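PDB 3GDE: DNA ligase from Archaeoglobus fulgidus, which probably seals nicks in double-stranded DNA during replication, recombination and repair, using ATP and magnesium to join a 3'-hydroxyl to a 5'-phosphate. Local coordinates for residues E356-L361 with A374-T379; M218-H223 with I342-G347; V249-D254 with D390-A395. All coordinates share one frame; numbering follows the deposited sequence.

Contact 1: residues E356-L361 with A374-T379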
# COMPACT_ATOMS: atom_id res chain seq x y z
N GLU A 356 -30.53 1.46 0.07
CA GLU A 356 -30.68 2.89 0.38
C GLU A 356 -29.52 3.74 -0.16
O GLU A 356 -29.73 4.85 -0.67
CB GLU A 356 -30.83 3.11 1.89
CG GLU A 356 -32.08 2.47 2.48
CD GLU A 356 -32.39 2.95 3.90
OE1 GLU A 356 -32.82 2.10 4.72
OE2 GLU A 356 -32.21 4.16 4.18
N ARG A 357 -28.29 3.22 -0.06
CA ARG A 357 -27.14 3.89 -0.66
C ARG A 357 -27.30 3.97 -2.17
O ARG A 357 -27.01 4.99 -2.77
CB ARG A 357 -25.82 3.18 -0.31
CG ARG A 357 -25.55 3.03 1.18
CD ARG A 357 -24.07 2.76 1.43
NE ARG A 357 -23.56 1.61 0.68
CZ ARG A 357 -23.70 0.34 1.05
NH1 ARG A 357 -24.33 0.02 2.17
NH2 ARG A 357 -23.17 -0.62 0.30
N ARG A 358 -27.80 2.88 -2.77
CA ARG A 358 -28.05 2.83 -4.21
C ARG A 358 -28.96 3.99 -4.67
O ARG A 358 -28.65 4.68 -5.65
CB ARG A 358 -28.63 1.46 -4.59
CG ARG A 358 -29.01 1.30 -6.06
CD ARG A 358 -27.79 1.13 -6.96
NE ARG A 358 -28.09 1.52 -8.34
CZ ARG A 358 -27.27 1.34 -9.38
NH1 ARG A 358 -26.09 0.76 -9.22
NH2 ARG A 358 -27.65 1.74 -10.59
N LYS A 359 -30.06 4.21 -3.96
CA LYS A 359 -30.95 5.34 -4.24
C LYS A 359 -30.20 6.67 -4.19
O LYS A 359 -30.32 7.49 -5.11
CB LYS A 359 -32.12 5.35 -3.26
CG LYS A 359 -33.18 4.32 -3.60
CD LYS A 359 -34.11 4.07 -2.42
CE LYS A 359 -34.99 2.84 -2.66
NZ LYS A 359 -35.46 2.25 -1.36
N LEU A 360 -29.41 6.87 -3.13
CA LEU A 360 -28.53 8.03 -3.01
C LEU A 360 -27.58 8.17 -4.18
O LEU A 360 -27.37 9.27 -4.67
CB LEU A 360 -27.73 7.98 -1.70
CG LEU A 360 -28.44 8.28 -0.38
CD1 LEU A 360 -27.42 8.33 0.75
CD2 LEU A 360 -29.26 9.58 -0.46
N LEU A 361 -26.99 7.06 -4.59
CA LEU A 361 -26.08 7.06 -5.74
C LEU A 361 -26.79 7.47 -7.03
O LEU A 361 -26.27 8.27 -7.81
CB LEU A 361 -25.42 5.69 -5.90
CG LEU A 361 -24.50 5.50 -7.11
CD1 LEU A 361 -23.21 6.29 -6.96
CD2 LEU A 361 -24.22 4.03 -7.37
N ALA A 374 -23.22 1.67 -12.45
CA ALA A 374 -23.24 0.22 -12.59
C ALA A 374 -24.70 -0.22 -12.70
O ALA A 374 -25.55 0.18 -11.90
CB ALA A 374 -22.56 -0.45 -11.40
N LYS A 375 -24.98 -1.03 -13.71
CA LYS A 375 -26.27 -1.66 -13.82
C LYS A 375 -26.40 -2.62 -12.64
O LYS A 375 -25.49 -3.41 -12.35
CB LYS A 375 -26.41 -2.37 -15.17
CG LYS A 375 -27.72 -3.14 -15.38
CD LYS A 375 -27.79 -3.74 -16.80
CE LYS A 375 -29.04 -4.58 -17.00
NZ LYS A 375 -30.29 -3.79 -16.81
N GLN A 376 -27.51 -2.53 -11.94
CA GLN A 376 -27.76 -3.42 -10.83
C GLN A 376 -29.11 -4.10 -11.01
O GLN A 376 -30.08 -3.48 -11.42
CB GLN A 376 -27.72 -2.65 -9.52
CG GLN A 376 -27.70 -3.53 -8.29
CD GLN A 376 -27.83 -2.72 -7.03
OE1 GLN A 376 -26.84 -2.48 -6.34
NE2 GLN A 376 -29.04 -2.27 -6.73
N ILE A 377 -29.14 -5.39 -10.72
CA ILE A 377 -30.40 -6.13 -10.60
C ILE A 377 -30.52 -6.66 -9.18
O ILE A 377 -29.51 -6.81 -8.48
CB ILE A 377 -30.54 -7.27 -11.64
CG1 ILE A 377 -29.36 -8.26 -11.54
CG2 ILE A 377 -30.68 -6.69 -13.05
CD1 ILE A 377 -29.69 -9.67 -11.98
N VAL A 378 -31.75 -6.91 -8.75
CA VAL A 378 -32.01 -7.53 -7.46
C VAL A 378 -32.84 -8.78 -7.74
O VAL A 378 -33.86 -8.71 -8.41
CB VAL A 378 -32.72 -6.57 -6.46
CG1 VAL A 378 -32.72 -7.15 -5.06
CG2 VAL A 378 -32.05 -5.21 -6.45
N THR A 379 -32.40 -9.93 -7.25
CA THR A 379 -32.97 -11.20 -7.69
C THR A 379 -32.65 -12.37 -6.76
O THR A 379 -31.67 -12.33 -6.02
CB THR A 379 -32.50 -11.55 -9.13
OG1 THR A 379 -33.20 -12.71 -9.61
CG2 THR A 379 -30.99 -11.78 -9.19
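R358 reaches from helix 354-364 to the backbone of A374, and its guanidinium directs both terminal nitrogens at one acceptor. CG anti to the backbone N (chi1 177°) and a bend at chi2 bring it there. NH1 of R358 lies 2.8 Å from O of A374, and NH2 of R358 lies 2.9 Å from the same oxygen. N-H...O angles of 141° and 135° show that the fork is shared and neither bond is straight. The oxygen sits at the guanidinium edge, near its plane, so the pair of bonds restrains rotation of the group. The third nitrogen, NE, is engaged in a salt bridge with E362 one helical turn on, which gives every guanidinium nitrogen a partner. One face of the guanidinium is met by the aliphatic start of Q376, with CB of Q376 3.8 Å from NH1 of R358, while the two side chains run past each other in opposite directions. R357 is held separately by D341 and the carbonyls of L352 and S407. An arginine thus fastens a helix to strand 371-379, in the adenylation domain of an ATP-dependent ligase, beside E250 and F340 of the predicted ATP site.

Contact 2: residues M218-H223 with I342-G347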
# COMPACT_ATOMS: atom_id res chain seq x y z
N MET A 218 -15.22 10.07 15.28
CA MET A 218 -14.56 10.40 14.00
C MET A 218 -15.44 10.03 12.80
O MET A 218 -16.06 8.96 12.76
CB MET A 218 -13.18 9.76 13.90
CG MET A 218 -12.21 10.22 14.97
SD MET A 218 -10.51 9.68 14.74
CE MET A 218 -9.92 10.89 13.56
N LYS A 219 -15.50 10.95 11.83
CA LYS A 219 -16.34 10.77 10.65
C LYS A 219 -15.52 10.86 9.36
O LYS A 219 -14.40 11.39 9.36
CB LYS A 219 -17.45 11.83 10.60
CG LYS A 219 -18.45 11.77 11.72
CD LYS A 219 -19.26 13.06 11.74
CE LYS A 219 -20.12 13.17 13.00
NZ LYS A 219 -20.74 14.53 13.10
N ILE A 220 -16.10 10.35 8.28
CA ILE A 220 -15.58 10.54 6.94
C ILE A 220 -15.66 12.03 6.60
O ILE A 220 -16.68 12.67 6.82
CB ILE A 220 -16.39 9.74 5.88
CG1 ILE A 220 -16.33 8.23 6.18
CG2 ILE A 220 -15.92 10.05 4.47
CD1 ILE A 220 -17.37 7.40 5.44
N GLU A 221 -14.56 12.58 6.10
CA GLU A 221 -14.56 13.92 5.54
C GLU A 221 -14.06 13.89 4.10
O GLU A 221 -13.16 13.12 3.76
CB GLU A 221 -13.80 14.92 6.44
CG GLU A 221 -12.41 14.52 6.87
CD GLU A 221 -11.88 15.36 8.05
OE1 GLU A 221 -12.20 15.03 9.22
OE2 GLU A 221 -11.14 16.34 7.79
N ILE A 222 -14.67 14.74 3.27
CA ILE A 222 -14.34 14.78 1.85
C ILE A 222 -12.87 15.15 1.62
O ILE A 222 -12.33 16.07 2.27
CB ILE A 222 -15.27 15.73 1.05
CG1 ILE A 222 -16.73 15.27 1.16
CG2 ILE A 222 -14.88 15.74 -0.44
CD1 ILE A 222 -17.73 16.13 0.39
N HIS A 223 -12.25 14.40 0.72
CA HIS A 223 -10.84 14.52 0.34
C HIS A 223 -9.90 13.75 1.28
O HIS A 223 -8.69 13.69 1.04
CB HIS A 223 -10.42 15.99 0.09
CG HIS A 223 -11.26 16.68 -0.94
ND1 HIS A 223 -12.09 17.75 -0.64
CD2 HIS A 223 -11.44 16.43 -2.26
CE1 HIS A 223 -12.72 18.14 -1.74
NE2 HIS A 223 -12.34 17.36 -2.73
N ILE A 342 -21.72 4.79 -2.77
CA ILE A 342 -21.60 6.14 -2.24
C ILE A 342 -21.39 6.04 -0.72
O ILE A 342 -22.09 5.29 -0.04
CB ILE A 342 -22.84 7.01 -2.63
CG1 ILE A 342 -22.75 8.44 -2.06
CG2 ILE A 342 -24.17 6.29 -2.25
CD1 ILE A 342 -23.77 9.39 -2.66
N LEU A 343 -20.40 6.77 -0.21
CA LEU A 343 -20.00 6.64 1.20
C LEU A 343 -20.35 7.91 1.95
O LEU A 343 -20.50 7.92 3.18
CB LEU A 343 -18.49 6.36 1.34
CG LEU A 343 -17.65 5.53 0.35
CD1 LEU A 343 -16.37 5.03 1.04
CD2 LEU A 343 -18.38 4.37 -0.30
N TYR A 344 -20.49 8.99 1.19
CA TYR A 344 -20.72 10.30 1.74
C TYR A 344 -21.67 11.04 0.84
O TYR A 344 -21.48 11.12 -0.37
CB TYR A 344 -19.40 11.04 1.85
CG TYR A 344 -19.47 12.34 2.62
CD1 TYR A 344 -19.86 13.52 2.00
CD2 TYR A 344 -19.12 12.38 3.98
CE1 TYR A 344 -19.92 14.72 2.71
CE2 TYR A 344 -19.16 13.58 4.70
CZ TYR A 344 -19.56 14.75 4.05
OH TYR A 344 -19.62 15.93 4.74
N HIS A 345 -22.72 11.58 1.44
CA HIS A 345 -23.71 12.38 0.74
C HIS A 345 -24.20 13.41 1.74
O HIS A 345 -25.13 13.15 2.52
CB HIS A 345 -24.84 11.49 0.23
CG HIS A 345 -26.00 12.25 -0.35
ND1 HIS A 345 -27.12 12.57 0.39
CD2 HIS A 345 -26.20 12.76 -1.58
CE1 HIS A 345 -27.97 13.24 -0.37
NE2 HIS A 345 -27.43 13.36 -1.58
N ASP A 346 -23.53 14.56 1.74
CA ASP A 346 -23.61 15.56 2.80
C ASP A 346 -23.68 14.92 4.20
O ASP A 346 -24.66 15.08 4.94
CB ASP A 346 -24.73 16.57 2.53
CG ASP A 346 -24.45 17.41 1.29
OD1 ASP A 346 -23.38 18.08 1.25
OD2 ASP A 346 -25.28 17.39 0.35
N GLY A 347 -22.61 14.21 4.54
CA GLY A 347 -22.54 13.41 5.75
C GLY A 347 -22.33 11.94 5.39
O GLY A 347 -22.72 11.49 4.31
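I220 and I222 both meet Y344: I222 lies over a face of the ring, while I220 meets its CD2 side. The aromatic part of the contact is a CH-pi interaction: CG1 of I222 stands 3.9 Å from the centroid of the Y344 ring and 27° off the normal, which puts it over the face but displaced toward the rim. CD1 of I222 extends the overlap, 3.5 Å from CE1 of Y344, and the two side chains cross at about a right angle. On the opposite face lies the backbone N of G347, 3.1 Å above the ring plane, so the phenol ring is sandwiched between an isoleucine and its own turn.

Apolar contacts make up the second group. CG2 of I220 is 4.0 Å from CD2 of Y344, and CD1 of I220 lies 4.4 Å from CB of L343. With CG anti to the backbone N, at a chi1 of -170°, the Y344 ring is carried out to meet both isoleucines. I297 of strand 296-306 touches I220, I222 and Y344 as well, and I196 of helix 187-197 also packs on I220.

No hydrogen bond joins the two segments; O of I220 merely approaches CE2 of Y344 obliquely, at 3.4 Å, and the polar order is local. N of H345 bonds to O of G347 at 2.9 Å, closing the turn, and the backbone angles of G347 would jam a side chain against the carbonyl of D346. The backbone N of I220 is bound by E348. The loop between helix 200-216 and strand 230-233 is thereby laid against strand 344-345 and I297 of strand 296-306, in the adenylation domain, at a point where L343 and Y344 both face I297, the pattern of a classic beta bulge.

Contact 3: residues V249-D254 with D390-A395. With PO4 (phosphate ion), chain C.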
# COMPACT_ATOMS: atom_id res chain seq x y z
N VAL A 249 -26.96 -7.56 -7.73
CA VAL A 249 -25.96 -8.08 -8.65
C VAL A 249 -25.54 -7.00 -9.63
O VAL A 249 -26.38 -6.33 -10.23
CB VAL A 249 -26.45 -9.34 -9.44
CG1 VAL A 249 -25.31 -9.96 -10.23
CG2 VAL A 249 -27.04 -10.38 -8.50
N GLU A 250 -24.23 -6.84 -9.78
CA GLU A 250 -23.65 -5.89 -10.72
C GLU A 250 -22.58 -6.60 -11.54
O GLU A 250 -22.15 -7.69 -11.18
CB GLU A 250 -23.02 -4.72 -9.96
CG GLU A 250 -24.01 -3.86 -9.18
CD GLU A 250 -23.41 -3.22 -7.93
OE1 GLU A 250 -22.16 -3.22 -7.76
OE2 GLU A 250 -24.20 -2.70 -7.11
N TRP A 251 -22.18 -5.98 -12.63
CA TRP A 251 -21.03 -6.44 -13.39
C TRP A 251 -19.76 -6.28 -12.55
O TRP A 251 -19.65 -5.33 -11.78
CB TRP A 251 -20.89 -5.62 -14.69
CG TRP A 251 -21.85 -6.01 -15.78
CD1 TRP A 251 -22.97 -6.78 -15.67
CD2 TRP A 251 -21.78 -5.60 -17.16
NE1 TRP A 251 -23.59 -6.90 -16.89
CE2 TRP A 251 -22.89 -6.18 -17.82
CE3 TRP A 251 -20.89 -4.81 -17.90
CZ2 TRP A 251 -23.12 -6.00 -19.19
CZ3 TRP A 251 -21.13 -4.62 -19.25
CH2 TRP A 251 -22.24 -5.21 -19.88
N LYS A 252 -18.83 -7.22 -12.68
CA LYS A 252 -17.46 -6.97 -12.29
C LYS A 252 -16.63 -6.54 -13.49
O LYS A 252 -16.35 -7.36 -14.38
CB LYS A 252 -16.80 -8.17 -11.62
CG LYS A 252 -15.46 -7.79 -11.05
CD LYS A 252 -14.84 -8.90 -10.25
CE LYS A 252 -13.73 -8.37 -9.37
NZ LYS A 252 -12.63 -7.78 -10.18
N PHE A 253 -16.24 -5.27 -13.50
CA PHE A 253 -15.49 -4.66 -14.60
C PHE A 253 -14.00 -5.01 -14.66
O PHE A 253 -13.34 -5.17 -13.64
CB PHE A 253 -15.66 -3.13 -14.57
CG PHE A 253 -17.09 -2.68 -14.66
CD1 PHE A 253 -17.70 -2.53 -15.91
CD2 PHE A 253 -17.82 -2.40 -13.51
CE1 PHE A 253 -19.03 -2.11 -16.00
CE2 PHE A 253 -19.15 -1.98 -13.58
CZ PHE A 253 -19.76 -1.84 -14.83
N ASP A 254 -13.48 -5.13 -15.87
CA ASP A 254 -12.04 -5.15 -16.09
C ASP A 254 -11.58 -3.69 -16.08
O ASP A 254 -11.61 -3.00 -17.10
CB ASP A 254 -11.70 -5.82 -17.43
CG ASP A 254 -10.19 -5.90 -17.68
OD1 ASP A 254 -9.41 -5.32 -16.90
OD2 ASP A 254 -9.78 -6.54 -18.67
N ASP A 390 -23.05 -13.89 -18.07
CA ASP A 390 -22.81 -14.09 -19.49
C ASP A 390 -22.65 -12.77 -20.25
O ASP A 390 -21.72 -12.62 -21.04
CB ASP A 390 -23.92 -14.94 -20.11
CG ASP A 390 -23.87 -16.40 -19.68
OD1 ASP A 390 -22.95 -16.78 -18.91
OD2 ASP A 390 -24.75 -17.17 -20.11
N GLU A 391 -23.56 -11.82 -20.00
CA GLU A 391 -23.51 -10.51 -20.64
C GLU A 391 -22.24 -9.74 -20.30
O GLU A 391 -21.63 -9.13 -21.19
CB GLU A 391 -24.75 -9.67 -20.27
CG GLU A 391 -26.00 -9.99 -21.12
CD GLU A 391 -27.16 -9.02 -20.87
OE1 GLU A 391 -28.30 -9.51 -20.67
OE2 GLU A 391 -26.93 -7.78 -20.87
N ALA A 392 -21.84 -9.78 -19.03
CA ALA A 392 -20.64 -9.10 -18.56
C ALA A 392 -19.39 -9.63 -19.26
O ALA A 392 -18.57 -8.86 -19.77
CB ALA A 392 -20.52 -9.22 -17.04
N ILE A 393 -19.27 -10.96 -19.31
CA ILE A 393 -18.15 -11.61 -20.00
C ILE A 393 -18.13 -11.33 -21.52
O ILE A 393 -17.07 -10.99 -22.06
CB ILE A 393 -18.07 -13.12 -19.65
CG1 ILE A 393 -17.58 -13.27 -18.20
CG2 ILE A 393 -17.14 -13.88 -20.59
CD1 ILE A 393 -18.04 -14.50 -17.51
N SER A 394 -19.29 -11.41 -22.19
CA SER A 394 -19.39 -11.09 -23.62
C SER A 394 -19.01 -9.65 -23.93
O SER A 394 -18.55 -9.34 -25.03
CB SER A 394 -20.80 -11.35 -24.15
OG SER A 394 -21.30 -12.61 -23.72
N ALA A 395 -19.20 -8.76 -22.95
CA ALA A 395 -18.89 -7.34 -23.10
C ALA A 395 -17.41 -7.07 -22.86
O ALA A 395 -16.96 -5.92 -22.98
CB ALA A 395 -19.75 -6.51 -22.15
P PO4 C . -9.50 -8.83 -8.54
O1 PO4 C . -9.97 -8.36 -9.90
O2 PO4 C . -10.25 -10.05 -8.07
O3 PO4 C . -8.03 -9.12 -8.61
O4 PO4 C . -9.77 -7.73 -7.55
O HOH W 1 -26.63 -7.49 -18.19
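A chi1 of -77° in W251 sets CG anti to the carbonyl carbon, and a chi2 of 15° then turns the indole flat against A392 of helix 382-394. The evidence for a CH-pi contact is direct: CB of A392 stands 3.6 Å from the centroid of the five-membered ring and only 6° off its normal. The alanine methyl is thus almost exactly over that ring, while CA of A392 lies above the centre of the whole indole. At the far end of the six-membered ring, CH2 of W251 meets CB of A395 at 3.6 Å, an oblique approach. NE1 of W251 makes only a weak, long bond (3.4 Å) to a water that in turn donates weakly to OE2 of E391. Were W251 an alanine, A392 and A395 would probably lose their aromatic surface, a gap would open between strand and helix, and the water would lose its indole donor.

The neighbouring K252 leads its chain away from the helix. NZ of K252 donates to O1 of the phosphate ion, probably from the crystallisation liquor, at 2.7 Å and forms a salt bridge with E398; K420 also binds the phosphate. K252, F253 and D254 begin the KXDG motif of nucleotidyltransferases, in which K252 is the predicted site of adenylation. The chemistry therefore divides at adjacent residues: W251 holds the strand to the helix by apolar and CH-pi contact, whereas K252 presents its amine to an anion, consistent with a pocket suited to the phosphates of a nucleotide.

From the N terminus, the helical region ends in helix 200-216, and residues 218-223 then open contact 2. Before it closes at 342-347, the chain has already passed through 249-254, which opens contact 3, so these two loops cross; their nearest atoms remain about 9 Å apart. Contact 1 comes next, starting at helix 354-364 and ending on strand 371-379, wholly within the span of contact 3, which closes last at 390-395. Contacts 2 and 1 follow in series and touch where I342 packs on helix 354-364. Contacts 1 and 3 meet through the neighbouring antiparallel strands 371-379 and 247-252. Together they tie the loop after helix 200-216 and two helices to the adenylation domain's sheet framework.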